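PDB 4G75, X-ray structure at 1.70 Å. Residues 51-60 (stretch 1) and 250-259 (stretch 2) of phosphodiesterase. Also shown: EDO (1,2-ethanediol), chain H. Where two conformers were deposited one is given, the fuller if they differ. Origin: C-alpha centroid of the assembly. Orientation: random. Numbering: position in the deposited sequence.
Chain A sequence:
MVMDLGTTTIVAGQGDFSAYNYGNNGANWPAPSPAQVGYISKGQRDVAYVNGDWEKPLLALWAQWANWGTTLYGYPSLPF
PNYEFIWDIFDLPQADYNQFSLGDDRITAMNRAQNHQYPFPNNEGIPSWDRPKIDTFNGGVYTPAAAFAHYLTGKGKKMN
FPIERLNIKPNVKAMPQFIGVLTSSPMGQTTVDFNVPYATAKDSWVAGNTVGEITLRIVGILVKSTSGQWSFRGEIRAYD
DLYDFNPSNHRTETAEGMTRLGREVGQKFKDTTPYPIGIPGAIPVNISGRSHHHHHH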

# COMPACT_ATOMS: atom_id res chain seq x y z
N ASN A 51 -1.60 -12.37 1.55
CA ASN A 51 -2.97 -12.07 1.11
C ASN A 51 -3.47 -10.70 1.59
O ASN A 51 -4.67 -10.43 1.59
N GLY A 52 -2.53 -9.85 1.98
CA GLY A 52 -2.85 -8.47 2.33
C GLY A 52 -3.46 -8.27 3.71
O GLY A 52 -3.93 -7.18 4.03
N ASP A 53 -3.47 -9.33 4.52
CA ASP A 53 -4.03 -9.26 5.86
C ASP A 53 -2.97 -8.69 6.80
O ASP A 53 -2.43 -9.41 7.64
N TRP A 54 -2.66 -7.41 6.65
CA TRP A 54 -1.44 -6.85 7.23
C TRP A 54 -1.63 -6.15 8.58
O TRP A 54 -0.68 -6.03 9.36
N GLU A 55 -2.84 -5.67 8.83
CA GLU A 55 -3.14 -4.94 10.05
C GLU A 55 -3.03 -5.84 11.28
O GLU A 55 -2.40 -5.49 12.27
N LYS A 56 -3.65 -7.01 11.20
CA LYS A 56 -3.71 -7.89 12.36
C LYS A 56 -2.34 -8.36 12.87
O LYS A 56 -2.06 -8.26 14.06
N PRO A 57 -1.46 -8.84 11.98
CA PRO A 57 -0.15 -9.26 12.48
C PRO A 57 0.62 -8.13 13.16
O PRO A 57 1.23 -8.36 14.20
N LEU A 58 0.58 -6.93 12.59
CA LEU A 58 1.29 -5.80 13.18
C LEU A 58 0.64 -5.35 14.48
O LEU A 58 1.33 -5.04 15.45
N LEU A 59 -0.69 -5.35 14.51
CA LEU A 59 -1.40 -4.94 15.71
C LEU A 59 -1.14 -5.90 16.87
O LEU A 59 -1.01 -5.49 18.02
N ALA A 60 -1.05 -7.19 16.56
CA ALA A 60 -0.80 -8.17 17.60
C ALA A 60 0.57 -7.94 18.23
O ALA A 60 0.72 -8.02 19.45
N HIS A 250 -8.57 3.57 6.79
CA HIS A 250 -8.48 2.28 7.49
C HIS A 250 -9.60 1.34 7.07
O HIS A 250 -10.76 1.76 6.94
N ARG A 251 -9.27 0.07 6.90
CA ARG A 251 -10.30 -0.94 6.70
C ARG A 251 -11.08 -1.09 8.01
O ARG A 251 -10.53 -0.96 9.10
N THR A 252 -12.38 -1.33 7.89
CA THR A 252 -13.31 -1.27 9.02
C THR A 252 -12.94 -2.18 10.18
O THR A 252 -12.95 -1.77 11.35
N GLU A 253 -12.65 -3.43 9.87
CA GLU A 253 -12.46 -4.44 10.91
C GLU A 253 -11.42 -4.09 11.98
O GLU A 253 -11.63 -4.35 13.16
N THR A 254 -10.32 -3.49 11.56
CA THR A 254 -9.23 -3.18 12.48
C THR A 254 -9.01 -1.68 12.65
O THR A 254 -7.99 -1.25 13.18
N ALA A 255 -9.97 -0.87 12.20
CA ALA A 255 -9.80 0.57 12.18
C ALA A 255 -9.52 1.16 13.56
O ALA A 255 -8.69 2.05 13.70
N GLU A 256 -10.20 0.67 14.59
CA GLU A 256 -9.98 1.20 15.94
C GLU A 256 -8.54 0.93 16.37
O GLU A 256 -7.86 1.81 16.92
N GLY A 257 -8.07 -0.29 16.12
CA GLY A 257 -6.72 -0.68 16.48
C GLY A 257 -5.68 0.14 15.74
O GLY A 257 -4.71 0.60 16.33
N MSE A 258 -5.89 0.33 14.44
CA MSE A 258 -4.94 1.08 13.63
C MSE A 258 -4.91 2.55 14.03
O MSE A 258 -3.85 3.17 14.03
N THR A 259 -6.06 3.11 14.37
CA THR A 259 -6.13 4.49 14.86
C THR A 259 -5.31 4.65 16.14
O THR A 259 -4.57 5.62 16.30

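Two helices and the loop residues just before them, touching residues at least 195 apart in sequence, their axes 10.4 Å apart at closest approach and inclined at 49°, meet through an apolar cluster of Trp54, Leu59 and Met258 beside Thr254, joined by two salt bridges that involve Arg251 and Glu253. Glu55 points toward stretch 2, and its chi1 m, with chi2 off-well at 97°, turns the carboxylate to the guanidinium of Arg251 (m, t, m). The two groups pair in bidentate fashion, Arg251 NH2 to Glu55 OE1 at 2.8 Å and Arg251 NE to Glu55 OE2 at 2.9 Å, both nearly straight. Arg251 NH2 also gives a weak hydrogen bond to Gly52 O (2.8 Å), so one nitrogen serves both the side chain and the loop preceding the helix. Waters extend this network: water 1 links Asn51 O (2.9 Å) to Arg251 NH1 (3.0 Å), and water 2 donates to Glu55 OE2 (2.5 Å) while accepting from Arg251 N (3.0 Å). An ethanediol, probably from the crystallisation liquor, donates from O2 to Asn51 O (3.0 Å). The CA-to-CB bond of Lys56 points sideways to stretch 2, but its extended chain (m, t, t, t) carries NZ to Glu253 OE2 (2.7 Å) in a salt bridge, while Lys56 CG lies 3.8 Å from Thr254 CG2. Thr254 (p), the N-cap residue, makes no capping bond with its side chain; its OG1 lies 3.4 Å from Glu55 CB, a packing contact. Met258, present as selenomethionine (m, m, m), also starts sideways, then curls inward: its CE reaches Trp54 CH2 at 3.5 Å, and its SE lies 3.8 Å from Leu59 CG. Trp54 (p) meets this selenium obliquely. Leu59 (m, t) points toward stretch 2, with CD1 3.9 Å from Thr254 CB and CD2 3.4 Å from Gly257 O. The absence of a side chain at Gly257 matters here, because an ideal CB would sit only 3.0 Å from Leu59 CD1.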

# COMPACT_ATOMS: atom_id res chain seq x y z
CB ASN A 51 -3.94 -13.19 1.49
CG ASN A 51 -3.86 -14.36 0.53
OD1 ASN A 51 -3.85 -14.19 -0.69
ND2 ASN A 51 -3.79 -15.57 1.08
CB ASP A 53 -4.44 -10.67 6.29
CG ASP A 53 -5.33 -10.69 7.53
OD1 ASP A 53 -6.07 -9.71 7.76
OD2 ASP A 53 -5.28 -11.70 8.27
CB TRP A 54 -0.77 -5.89 6.24
CG TRP A 54 -1.54 -4.63 5.99
CD1 TRP A 54 -2.64 -4.48 5.19
CD2 TRP A 54 -1.27 -3.33 6.54
NE1 TRP A 54 -3.07 -3.17 5.21
CE2 TRP A 54 -2.24 -2.45 6.03
CE3 TRP A 54 -0.29 -2.83 7.40
CZ2 TRP A 54 -2.27 -1.09 6.36
CZ3 TRP A 54 -0.32 -1.48 7.73
CH2 TRP A 54 -1.31 -0.63 7.21
CB GLU A 55 -4.54 -4.33 9.98
CG GLU A 55 -4.74 -3.30 8.87
CD GLU A 55 -5.37 -3.91 7.64
OE1 GLU A 55 -5.13 -5.10 7.36
OE2 GLU A 55 -6.11 -3.19 6.94
CB LYS A 56 -4.66 -9.06 12.11
CG LYS A 56 -6.13 -8.63 12.08
CD LYS A 56 -7.02 -9.79 11.64
CE LYS A 56 -8.48 -9.38 11.56
NZ LYS A 56 -9.35 -10.54 11.25
CB PRO A 57 0.60 -9.72 11.23
CG PRO A 57 -0.42 -9.84 10.15
CD PRO A 57 -1.61 -9.03 10.52
CB LEU A 58 1.38 -4.63 12.20
CG LEU A 58 2.32 -4.83 11.01
CD1 LEU A 58 2.24 -3.61 10.10
CD2 LEU A 58 3.75 -5.04 11.49
CB LEU A 59 -2.90 -4.83 15.44
CG LEU A 59 -3.31 -3.56 14.69
CD1 LEU A 59 -4.76 -3.67 14.24
CD2 LEU A 59 -3.10 -2.32 15.55
CB ALA A 60 -0.91 -9.58 17.04
CB HIS A 250 -8.56 2.46 9.01
CG HIS A 250 -7.46 3.29 9.60
ND1 HIS A 250 -6.18 3.31 9.09
CD2 HIS A 250 -7.44 4.11 10.68
CE1 HIS A 250 -5.42 4.11 9.82
NE2 HIS A 250 -6.17 4.61 10.79
CB ARG A 251 -9.69 -2.25 6.20
CG ARG A 251 -9.15 -2.14 4.78
CD ARG A 251 -8.88 -3.49 4.13
NE ARG A 251 -7.74 -4.18 4.74
CZ ARG A 251 -7.26 -5.33 4.29
NH1 ARG A 251 -7.81 -5.93 3.24
NH2 ARG A 251 -6.22 -5.90 4.90
CB THR A 252 -14.74 -1.62 8.56
OG1 THR A 252 -15.08 -0.83 7.42
CG2 THR A 252 -15.74 -1.36 9.68
CB GLU A 253 -12.13 -5.81 10.31
CG GLU A 253 -12.06 -6.91 11.38
CD GLU A 253 -11.81 -8.29 10.80
OE1 GLU A 253 -11.66 -8.41 9.57
OE2 GLU A 253 -11.75 -9.25 11.60
CB THR A 254 -7.92 -3.81 12.00
OG1 THR A 254 -7.77 -3.58 10.59
CG2 THR A 254 -7.92 -5.31 12.24
CB ALA A 255 -11.00 1.26 11.52
CB GLU A 256 -10.98 0.61 16.93
CG GLU A 256 -10.88 1.20 18.34
CD GLU A 256 -12.10 0.90 19.19
OE1 GLU A 256 -13.15 0.52 18.63
OE2 GLU A 256 -12.01 1.05 20.43
CB MSE A 258 -5.26 0.92 12.13
CG MSE A 258 -5.07 -0.50 11.59
SE MSE A 258 -3.24 -1.14 11.81
CE MSE A 258 -2.38 -0.01 10.46
CB THR A 259 -7.58 4.93 15.09
OG1 THR A 259 -8.34 4.71 13.90
CG2 THR A 259 -7.65 6.41 15.46
C1 EDO H . -7.08 -10.40 -2.40
O1 EDO H . -8.11 -9.46 -2.08
C2 EDO H . -6.19 -10.63 -1.18
O2 EDO H . -6.99 -11.14 -0.11
O HOH W 1 -6.67 -8.70 2.73
O HOH W 2 -6.47 -0.74 7.45